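Local coordinates for DUF2442 domain-containing protein (Nitrosomonas europaea, PDB 2AUW) that is of unknown function but may bind DNA, with a DUF2442 region followed by a helical part, at residues 119-122 / 123-127; 93-96 / 97-100; 68-71 / 72-75; 103-106 / 107-110. One frame throughout, in Å; residues are numbered along the deposited sequence. Where two conformers were deposited one is given.

Contact 1. Residues 119-122 / 123-127; sequences MVSY and YRTAH
Y123 sits one helical turn beyond M119, its backbone N bonded to M119 O at 3.0 Å and its ring flanked by the selenomethionine. The bent M119 chain brings SE to 4.0 Å from Y123 OH, an oblique Met-aromatic contact. R124 continues the helical pattern through R124 N and V120 O; a water bonded to R124 NE at 3.1 Å also bonds S121 OG, while the far end of the guanidinium reaches the carbonyl of N4 and the carboxylate of E5. At T125 the helix ends. With chi1 at 61°, OG1 turns back on the chain to bond S121 O at 2.8 Å, and T125 N meets the same carbonyl at 2.9 Å, giving that oxygen two donors. A126, with positive phi, is the C' residue of a Schellman motif, in which H127 N reaches back five residues to Y122 O at 2.8 Å. H127 then stacks on Y122, offset and nearly parallel (planes 10° apart), with Y122 CE1 over the centre of the imidazole. A leucine in place of Y122 is likely to leave one imidazole face without its aromatic mate and H127 freer to turn. F8 also stacks on H127. V120, on the inner side of helix 117-124, packs against helices 92-101 and 106-113, and S121 touches P44 of the second subunit.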
loop_
_atom_site.group_PDB
_atom_site.type_symbol
_atom_site.label_atom_id
_atom_site.label_comp_id
_atom_site.label_asym_id
_atom_site.label_seq_id
_atom_site.Cartn_x
_atom_site.Cartn_y
_atom_site.Cartn_z
HETATM N N MSE B 119 1.885 -8.453 -8.286
HETATM C CA MSE B 119 1.587 -8.263 -9.712
HETATM C C MSE B 119 0.079 -8.262 -9.962
HETATM O O MSE B 119 -0.416 -7.496 -10.784
HETATM C CB MSE B 119 2.280 -9.313 -10.569
HETATM C CG MSE B 119 3.722 -8.939 -10.855
HETATM SE SE MSE B 119 3.644 -7.544 -12.236
HETATM C CE MSE B 119 5.191 -8.250 -13.323
ATOM N N VAL B 120 -0.642 -9.136 -9.276
ATOM C CA VAL B 120 -2.104 -9.080 -9.286
ATOM C C VAL B 120 -2.606 -7.674 -8.923
ATOM O O VAL B 120 -3.446 -7.116 -9.618
ATOM C CB VAL B 120 -2.736 -10.160 -8.368
ATOM C CG1 VAL B 120 -4.277 -10.011 -8.288
ATOM C CG2 VAL B 120 -2.351 -11.568 -8.870
ATOM N N SER B 121 -2.125 -7.133 -7.808
ATOM C CA SER B 121 -2.464 -5.772 -7.407
ATOM C C SER B 121 -2.099 -4.720 -8.474
ATOM O O SER B 121 -2.894 -3.852 -8.791
ATOM C CB SER B 121 -1.760 -5.428 -6.103
ATOM O OG SER B 121 -2.086 -4.116 -5.704
ATOM N N TYR B 122 -0.907 -4.814 -9.042
ATOM C CA TYR B 122 -0.500 -3.842 -10.077
ATOM C C TYR B 122 -1.444 -3.814 -11.272
ATOM O O TYR B 122 -1.819 -2.734 -11.745
ATOM C CB TYR B 122 0.953 -4.069 -10.516
ATOM C CG TYR B 122 1.942 -3.234 -9.699
ATOM C CD1 TYR B 122 2.768 -2.295 -10.321
ATOM C CD2 TYR B 122 2.014 -3.349 -8.309
ATOM C CE1 TYR B 122 3.665 -1.511 -9.598
ATOM C CE2 TYR B 122 2.940 -2.576 -7.560
ATOM C CZ TYR B 122 3.755 -1.660 -8.216
ATOM O OH TYR B 122 4.664 -0.881 -7.514
ATOM N N TYR B 123 -1.833 -5.006 -11.715
ATOM C CA TYR B 123 -2.793 -5.165 -12.819
ATOM C C TYR B 123 -4.178 -4.650 -12.432
ATOM O O TYR B 123 -4.826 -3.940 -13.208
ATOM C CB TYR B 123 -2.888 -6.626 -13.248
ATOM C CG TYR B 123 -1.630 -7.234 -13.853
ATOM C CD1 TYR B 123 -1.322 -8.583 -13.644
ATOM C CD2 TYR B 123 -0.752 -6.475 -14.652
ATOM C CE1 TYR B 123 -0.159 -9.177 -14.217
ATOM C CE2 TYR B 123 0.395 -7.058 -15.210
ATOM C CZ TYR B 123 0.691 -8.394 -14.983
ATOM O OH TYR B 123 1.844 -8.955 -15.528
ATOM N N ARG B 124 -4.621 -5.021 -11.230
ATOM C CA ARG B 124 -5.936 -4.648 -10.721
ATOM C C ARG B 124 -6.102 -3.118 -10.639
ATOM O O ARG B 124 -7.186 -2.597 -10.863
ATOM C CB ARG B 124 -6.099 -5.248 -9.305
ATOM C CG ARG B 124 -7.497 -5.286 -8.759
ATOM C CD ARG B 124 -7.494 -5.734 -7.296
ATOM N NE ARG B 124 -7.268 -4.637 -6.341
ATOM C CZ ARG B 124 -8.216 -3.807 -5.879
ATOM N NH1 ARG B 124 -7.894 -2.859 -5.006
ATOM N NH2 ARG B 124 -9.480 -3.911 -6.278
ATOM N N THR B 125 -5.028 -2.429 -10.223
ATOM C CA THR B 125 -5.065 -1.000 -9.899
ATOM C C THR B 125 -4.568 -0.132 -11.079
ATOM O O THR B 125 -4.417 1.071 -10.937
ATOM C CB THR B 125 -4.236 -0.717 -8.676
ATOM O OG1 THR B 125 -2.875 -1.093 -8.940
ATOM C CG2 THR B 125 -4.781 -1.494 -7.470
ATOM N N ALA B 126 -4.299 -0.768 -12.226
ATOM C CA ALA B 126 -3.826 -0.080 -13.460
ATOM C C ALA B 126 -2.447 0.561 -13.260
ATOM O O ALA B 126 -2.136 1.585 -13.866
ATOM C CB ALA B 126 -4.868 0.964 -13.976
ATOM N N HIS B 127 -1.655 -0.037 -12.375
ATOM C CA HIS B 127 -0.285 0.430 -12.085
ATOM C C HIS B 127 0.674 -0.158 -13.130
ATOM O O HIS B 127 1.743 0.400 -13.358
ATOM C CB HIS B 127 0.107 0.040 -10.641
ATOM C CG HIS B 127 1.198 0.895 -10.026
ATOM N ND1 HIS B 127 2.131 1.591 -10.773
ATOM C CD2 HIS B 127 1.520 1.127 -8.726
ATOM C CE1 HIS B 127 2.967 2.229 -9.962
ATOM N NE2 HIS B 127 2.609 1.974 -8.713
HETATM O O HOH W 1 -4.632 -4.181 -4.774
#

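Contact 2. Residues 93-96 / 97-100; sequences EMFG and DWMH
D97 N bonds E93 O at 2.8 Å, the shortest polar link in this turn of helix 92-101. Three further i to i+4 bonds follow it in step, ending with H100 N to G96 O at 166°. The side chain of D97 folds back toward its own helix: CG lies 3.1 Å from E93 O, which sets two acceptors, the carbonyl and the carboxylate, near each other without a bond. On the buried side F95 carries the contact. Its CG is anti to the backbone N (chi1 -173°), which lays the ring alongside W98, both side chains pointing the same way. W98 CE3 rides over one face of the phenyl, toward its rim, and W98 CZ3 comes to 4.1 Å from F95 CE1; the two ring planes are inclined at 38°. From the next position M99, a selenomethionine, crosses the phenyl obliquely and sets SE 3.8 Å from F95 CE2, a Met-aromatic contact. Its methyl CE bends back to 3.6 Å from G96 CA, lying against a backbone that has no side chain there. Helices 106-113 and 132-144 pack on F95 and W98, and helix 117-124 on F95 and M99. The helix is thus amphipathic: aromatic and selenium groups meet by dispersion inside, while outside E93 OE1 and D97 OD2, 5.9 Å apart, probably repel each other mildly.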
loop_
_atom_site.group_PDB
_atom_site.type_symbol
_atom_site.label_atom_id
_atom_site.label_comp_id
_atom_site.label_asym_id
_atom_site.label_seq_id
_atom_site.Cartn_x
_atom_site.Cartn_y
_atom_site.Cartn_z
ATOM N N GLU B 93 -10.295 -3.138 -15.549
ATOM C CA GLU B 93 -11.700 -3.529 -15.278
ATOM C C GLU B 93 -12.026 -4.935 -15.734
ATOM O O GLU B 93 -12.679 -5.669 -15.010
ATOM C CB GLU B 93 -12.691 -2.532 -15.882
ATOM C CG GLU B 93 -12.649 -1.192 -15.190
ATOM C CD GLU B 93 -13.739 -0.237 -15.645
ATOM O OE1 GLU B 93 -14.506 -0.548 -16.565
ATOM O OE2 GLU B 93 -13.815 0.845 -15.075
HETATM N N MSE B 94 -11.547 -5.329 -16.908
HETATM C CA MSE B 94 -11.702 -6.713 -17.373
HETATM C C MSE B 94 -11.069 -7.676 -16.366
HETATM O O MSE B 94 -11.650 -8.709 -16.001
HETATM C CB MSE B 94 -11.070 -6.875 -18.771
HETATM C CG MSE B 94 -11.925 -6.293 -19.890
HETATM SE SE MSE B 94 -10.918 -6.136 -21.527
HETATM C CE MSE B 94 -10.583 -8.032 -21.881
ATOM N N PHE B 95 -9.889 -7.302 -15.878
ATOM C CA PHE B 95 -9.143 -8.090 -14.905
ATOM C C PHE B 95 -9.866 -8.126 -13.551
ATOM O O PHE B 95 -10.023 -9.201 -12.944
ATOM C CB PHE B 95 -7.721 -7.515 -14.747
ATOM C CG PHE B 95 -6.809 -8.357 -13.883
ATOM C CD1 PHE B 95 -6.197 -9.507 -14.410
ATOM C CD2 PHE B 95 -6.561 -8.007 -12.553
ATOM C CE1 PHE B 95 -5.346 -10.317 -13.640
ATOM C CE2 PHE B 95 -5.703 -8.805 -11.750
ATOM C CZ PHE B 95 -5.086 -9.965 -12.309
ATOM N N GLY B 96 -10.293 -6.964 -13.075
ATOM C CA GLY B 96 -11.085 -6.873 -11.833
ATOM C C GLY B 96 -12.413 -7.627 -11.903
ATOM O O GLY B 96 -12.808 -8.282 -10.930
ATOM N N ASP B 97 -13.083 -7.569 -13.049
ATOM C CA ASP B 97 -14.320 -8.336 -13.287
ATOM C C ASP B 97 -14.055 -9.845 -13.211
ATOM O O ASP B 97 -14.841 -10.583 -12.615
ATOM C CB ASP B 97 -14.906 -8.007 -14.660
ATOM C CG ASP B 97 -15.573 -6.630 -14.719
ATOM O OD1 ASP B 97 -15.663 -5.933 -13.688
ATOM O OD2 ASP B 97 -16.012 -6.254 -15.819
ATOM N N TRP B 98 -12.943 -10.298 -13.805
ATOM C CA TRP B 98 -12.521 -11.693 -13.690
ATOM C C TRP B 98 -12.294 -12.129 -12.243
ATOM O O TRP B 98 -12.720 -13.214 -11.854
ATOM C CB TRP B 98 -11.284 -11.975 -14.568
ATOM C CG TRP B 98 -10.628 -13.298 -14.316
ATOM C CD1 TRP B 98 -10.964 -14.512 -14.855
ATOM C CD2 TRP B 98 -9.478 -13.529 -13.492
ATOM N NE1 TRP B 98 -10.107 -15.491 -14.382
ATOM C CE2 TRP B 98 -9.186 -14.908 -13.550
ATOM C CE3 TRP B 98 -8.666 -12.689 -12.702
ATOM C CZ2 TRP B 98 -8.119 -15.477 -12.851
ATOM C CZ3 TRP B 98 -7.599 -13.261 -11.988
ATOM C CH2 TRP B 98 -7.353 -14.644 -12.066
HETATM N N MSE B 99 -11.641 -11.288 -11.441
HETATM C CA MSE B 99 -11.490 -11.570 -10.010
HETATM C C MSE B 99 -12.850 -11.625 -9.290
HETATM O O MSE B 99 -13.157 -12.589 -8.557
HETATM C CB MSE B 99 -10.599 -10.518 -9.338
HETATM C CG MSE B 99 -9.110 -10.552 -9.772
HETATM SE SE MSE B 99 -8.089 -9.192 -8.786
HETATM C CE MSE B 99 -9.358 -7.837 -8.878
ATOM N N HIS B 100 -13.654 -10.596 -9.516
ATOM C CA HIS B 100 -14.959 -10.485 -8.883
ATOM C C HIS B 100 -15.866 -11.687 -9.177
ATOM O O HIS B 100 -16.365 -12.344 -8.245
ATOM C CB HIS B 100 -15.658 -9.163 -9.225
ATOM C CG HIS B 100 -16.843 -8.894 -8.342
ATOM N ND1 HIS B 100 -18.141 -9.117 -8.749
ATOM C CD2 HIS B 100 -16.918 -8.491 -7.050
ATOM C CE1 HIS B 100 -18.970 -8.831 -7.756
ATOM N NE2 HIS B 100 -18.252 -8.459 -6.711
#

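Contact 3. Residues 68-71 / 72-75; sequences EWFD and TEFG
E73 turns its carboxylate back into the bend of its own loop, formed by residues 69-71, where three successive backbone N-H groups converge on it. D71 N meets OE1 of E73 at 2.7 Å, coming from above the carboxylate plane, and F70 N reaches the same oxygen on its syn side at 2.9 Å. The other oxygen, E73 OE2, takes W69 N at 3.0 Å, again from out of the plane. A bend at chi2 (84°) curls the glutamate chain inward to receive them. With an alanine at E73 the three amides would lose their acceptor, and the turn would probably lose its shape. E68 braces the bend in turn: its extended side chain crosses that of E73 at about a right angle, and OE1 uses its anti lone pair to accept T72 N at 2.7 Å, while E68 OE2 is bonded to H59. Farther out, W69 and F74 meet with CZ3 of the indole 3.4 Å from CE1 of the phenyl, and CB of E73 lies over the centre of one F74 face. F55 packs beside the indole, and W82 and helix 37-42 adjoin the phenyl, tying the loop between strand 67-68 and helix 76-86 to the DUF2442 core. Three N-H dipoles gathered on one carboxylate would probably stabilise its charged form, offsetting the nearby like charge of E68, whose OE1 is 4.9 Å from E73 OE2.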
loop_
_atom_site.group_PDB
_atom_site.type_symbol
_atom_site.label_atom_id
_atom_site.label_comp_id
_atom_site.label_asym_id
_atom_site.label_seq_id
_atom_site.Cartn_x
_atom_site.Cartn_y
_atom_site.Cartn_z
ATOM N N GLU B 68 -16.041 15.553 -17.222
ATOM C CA GLU B 68 -17.296 16.225 -16.984
ATOM C C GLU B 68 -17.654 17.188 -18.115
ATOM O O GLU B 68 -16.773 17.753 -18.762
ATOM C CB GLU B 68 -17.234 16.984 -15.649
ATOM C CG GLU B 68 -18.459 17.867 -15.404
ATOM C CD GLU B 68 -18.381 18.525 -14.060
ATOM O OE1 GLU B 68 -18.841 17.897 -13.083
ATOM O OE2 GLU B 68 -17.850 19.657 -13.993
ATOM N N TRP B 69 -18.953 17.343 -18.345
ATOM C CA TRP B 69 -19.485 18.332 -19.278
ATOM C C TRP B 69 -20.396 19.197 -18.430
ATOM O O TRP B 69 -20.145 20.388 -18.281
ATOM C CB TRP B 69 -20.271 17.703 -20.438
ATOM C CG TRP B 69 -19.425 16.984 -21.457
ATOM C CD1 TRP B 69 -18.957 17.479 -22.627
ATOM C CD2 TRP B 69 -18.960 15.630 -21.373
ATOM N NE1 TRP B 69 -18.245 16.515 -23.306
ATOM C CE2 TRP B 69 -18.208 15.374 -22.532
ATOM C CE3 TRP B 69 -19.120 14.601 -20.422
ATOM C CZ2 TRP B 69 -17.612 14.139 -22.776
ATOM C CZ3 TRP B 69 -18.494 13.376 -20.651
ATOM C CH2 TRP B 69 -17.770 13.148 -21.822
ATOM N N PHE B 70 -21.425 18.587 -17.847
ATOM C CA PHE B 70 -22.282 19.286 -16.880
ATOM C C PHE B 70 -22.116 18.807 -15.433
ATOM O O PHE B 70 -21.992 19.624 -14.526
ATOM C CB PHE B 70 -23.761 19.255 -17.305
ATOM C CG PHE B 70 -24.001 19.724 -18.714
ATOM C CD1 PHE B 70 -24.316 18.812 -19.718
ATOM C CD2 PHE B 70 -23.920 21.084 -19.037
ATOM C CE1 PHE B 70 -24.535 19.237 -21.027
ATOM C CE2 PHE B 70 -24.143 21.531 -20.347
ATOM C CZ PHE B 70 -24.451 20.601 -21.348
ATOM N N ASP B 71 -22.105 17.489 -15.215
ATOM C CA ASP B 71 -22.070 16.945 -13.854
ATOM C C ASP B 71 -21.395 15.569 -13.741
ATOM O O ASP B 71 -22.057 14.528 -13.905
ATOM C CB ASP B 71 -23.484 16.865 -13.265
ATOM C CG ASP B 71 -23.486 16.424 -11.812
ATOM O OD1 ASP B 71 -22.451 16.584 -11.117
ATOM O OD2 ASP B 71 -24.526 15.907 -11.361
ATOM N N THR B 72 -20.093 15.584 -13.442
ATOM C CA THR B 72 -19.332 14.372 -13.117
ATOM C C THR B 72 -19.815 13.109 -13.885
ATOM O O THR B 72 -20.093 12.069 -13.281
ATOM C CB THR B 72 -19.394 14.094 -11.592
ATOM O OG1 THR B 72 -20.768 14.001 -11.189
ATOM C CG2 THR B 72 -18.715 15.208 -10.802
ATOM N N GLU B 73 -19.907 13.199 -15.204
ATOM C CA GLU B 73 -20.563 12.134 -15.977
ATOM C C GLU B 73 -19.791 10.818 -15.986
ATOM O O GLU B 73 -20.391 9.754 -15.749
ATOM C CB GLU B 73 -20.888 12.574 -17.406
ATOM C CG GLU B 73 -22.055 13.572 -17.493
ATOM C CD GLU B 73 -21.627 15.019 -17.248
ATOM O OE1 GLU B 73 -22.466 15.925 -17.398
ATOM O OE2 GLU B 73 -20.450 15.241 -16.905
ATOM N N PHE B 74 -18.485 10.865 -16.266
ATOM C CA PHE B 74 -17.721 9.591 -16.330
ATOM C C PHE B 74 -16.514 9.552 -15.410
ATOM O O PHE B 74 -15.616 10.377 -15.565
ATOM C CB PHE B 74 -17.237 9.310 -17.741
ATOM C CG PHE B 74 -18.319 9.304 -18.774
ATOM C CD1 PHE B 74 -18.180 10.052 -19.929
ATOM C CD2 PHE B 74 -19.459 8.532 -18.603
ATOM C CE1 PHE B 74 -19.170 10.052 -20.908
ATOM C CE2 PHE B 74 -20.471 8.522 -19.574
ATOM C CZ PHE B 74 -20.323 9.279 -20.730
ATOM N N GLY B 75 -16.475 8.563 -14.507
ATOM C CA GLY B 75 -15.311 8.350 -13.627
ATOM C C GLY B 75 -14.031 8.177 -14.435
ATOM O O GLY B 75 -14.044 7.533 -15.496
#

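Contact 4. Residues 103-106 / 107-110; sequences NLSL and TTAA
S105 and T108 exchange bonds across the first turn of helix 106-113, each side-chain oxygen facing the other's backbone N. T108 OG1, lying between its own backbone N and carbonyl carbon (chi1 53°), points back up the chain and accepts S105 N at 2.8 Å. In the other direction S105 OG, placed likewise at 67°, receives T108 N at 3.2 Å in an almost straight bond of 170°. L104 crosses T108 obliquely just before this pair: its CD2 lies 3.7 Å from T108 OG1, and its other branch, CD1, extends to A109 CB at 4.0 Å. The reciprocal pair is a capping box with S105 as N-cap, and it starts the first of two successive helices, 106-113 and 117-124, in an arrangement consistent with a helix-turn-helix. Beyond the box the regular helical pattern takes over, with A109 N on S105 O at 2.8 Å and A110 N on L106 O. A water bridges the hydroxyl of T108 to the carbonyl of N103, donating to N103 O at 2.7 Å; N103, with positive phi, is the C' residue of the Schellman motif closing helix 92-101. T107 turns its OG1 to R117 NE at the start of the next helix. The side chain of L106 packs on V120 and R117 and also on P44 of the second subunit; L104 and A109 both rest on W98.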
loop_
_atom_site.group_PDB
_atom_site.type_symbol
_atom_site.label_atom_id
_atom_site.label_comp_id
_atom_site.label_asym_id
_atom_site.label_seq_id
_atom_site.Cartn_x
_atom_site.Cartn_y
_atom_site.Cartn_z
ATOM N N ASN B 103 -14.845 -14.694 -7.377
ATOM C CA ASN B 103 -14.629 -14.464 -5.941
ATOM C C ASN B 103 -13.183 -14.573 -5.454
ATOM O O ASN B 103 -12.905 -15.073 -4.350
ATOM C CB ASN B 103 -15.557 -15.353 -5.097
ATOM C CG ASN B 103 -16.799 -14.635 -4.688
ATOM O OD1 ASN B 103 -17.864 -14.833 -5.265
ATOM N ND2 ASN B 103 -16.668 -13.761 -3.705
ATOM N N LEU B 104 -12.269 -14.087 -6.285
ATOM C CA LEU B 104 -10.835 -14.185 -6.021
ATOM C C LEU B 104 -10.335 -13.001 -5.215
ATOM O O LEU B 104 -10.815 -11.891 -5.402
ATOM C CB LEU B 104 -10.052 -14.252 -7.348
ATOM C CG LEU B 104 -10.368 -15.406 -8.306
ATOM C CD1 LEU B 104 -9.385 -15.428 -9.459
ATOM C CD2 LEU B 104 -10.350 -16.731 -7.604
ATOM N N SER B 105 -9.383 -13.254 -4.314
ATOM C CA SER B 105 -8.611 -12.221 -3.626
ATOM C C SER B 105 -7.236 -12.088 -4.299
ATOM O O SER B 105 -6.934 -12.846 -5.226
ATOM C CB SER B 105 -8.377 -12.635 -2.165
ATOM O OG SER B 105 -7.525 -13.771 -2.079
ATOM N N LEU B 106 -6.400 -11.171 -3.814
ATOM C CA LEU B 106 -5.004 -11.093 -4.259
ATOM C C LEU B 106 -4.323 -12.468 -4.159
ATOM O O LEU B 106 -3.640 -12.893 -5.091
ATOM C CB LEU B 106 -4.211 -10.074 -3.443
ATOM C CG LEU B 106 -4.554 -8.589 -3.596
ATOM C CD1 LEU B 106 -3.516 -7.763 -2.843
ATOM C CD2 LEU B 106 -4.645 -8.137 -5.089
ATOM N N THR B 107 -4.528 -13.151 -3.025
ATOM C CA THR B 107 -3.958 -14.491 -2.806
ATOM C C THR B 107 -4.431 -15.521 -3.817
ATOM O O THR B 107 -3.606 -16.135 -4.476
ATOM C CB THR B 107 -4.213 -14.997 -1.348
ATOM O OG1 THR B 107 -3.548 -14.117 -0.439
ATOM C CG2 THR B 107 -3.654 -16.409 -1.166
ATOM N N THR B 108 -5.748 -15.702 -3.940
ATOM C CA THR B 108 -6.299 -16.767 -4.772
ATOM C C THR B 108 -6.116 -16.425 -6.272
ATOM O O THR B 108 -5.886 -17.331 -7.090
ATOM C CB THR B 108 -7.763 -17.127 -4.401
ATOM O OG1 THR B 108 -8.577 -15.957 -4.399
ATOM C CG2 THR B 108 -7.832 -17.772 -2.989
ATOM N N ALA B 109 -6.146 -15.134 -6.622
ATOM C CA ALA B 109 -5.838 -14.748 -8.021
ATOM C C ALA B 109 -4.374 -15.030 -8.355
ATOM O O ALA B 109 -4.069 -15.551 -9.417
ATOM C CB ALA B 109 -6.190 -13.272 -8.311
ATOM N N ALA B 110 -3.472 -14.704 -7.434
ATOM C CA ALA B 110 -2.040 -14.983 -7.648
ATOM C C ALA B 110 -1.798 -16.485 -7.815
ATOM O O ALA B 110 -1.096 -16.908 -8.749
ATOM C CB ALA B 110 -1.188 -14.412 -6.497
HETATM O O HOH W 2 -10.980 -16.727 -3.541
#

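Overall arrangement
Contacts 1, 2 and 4 belong to one helical bundle, whereas contact 3 lies across the chain's centre in the DUF2442 part, its centre 24 to 33 Å from theirs. V120 of contact 1 joins the three, packing on F95 and M99 of contact 2 and on L106, A109 and A110 of contact 4. Contact 1 is the most buried; the others each have an exposed edge. Contact 2 is mid-helix and relies on apolar packing, while contact 1 closes helix 117-124 with a Schellman motif and contact 4 opens helix 106-113 with a capping box. Contact 3, without a helix, is shaped instead by acidic side chains gripping backbone amides.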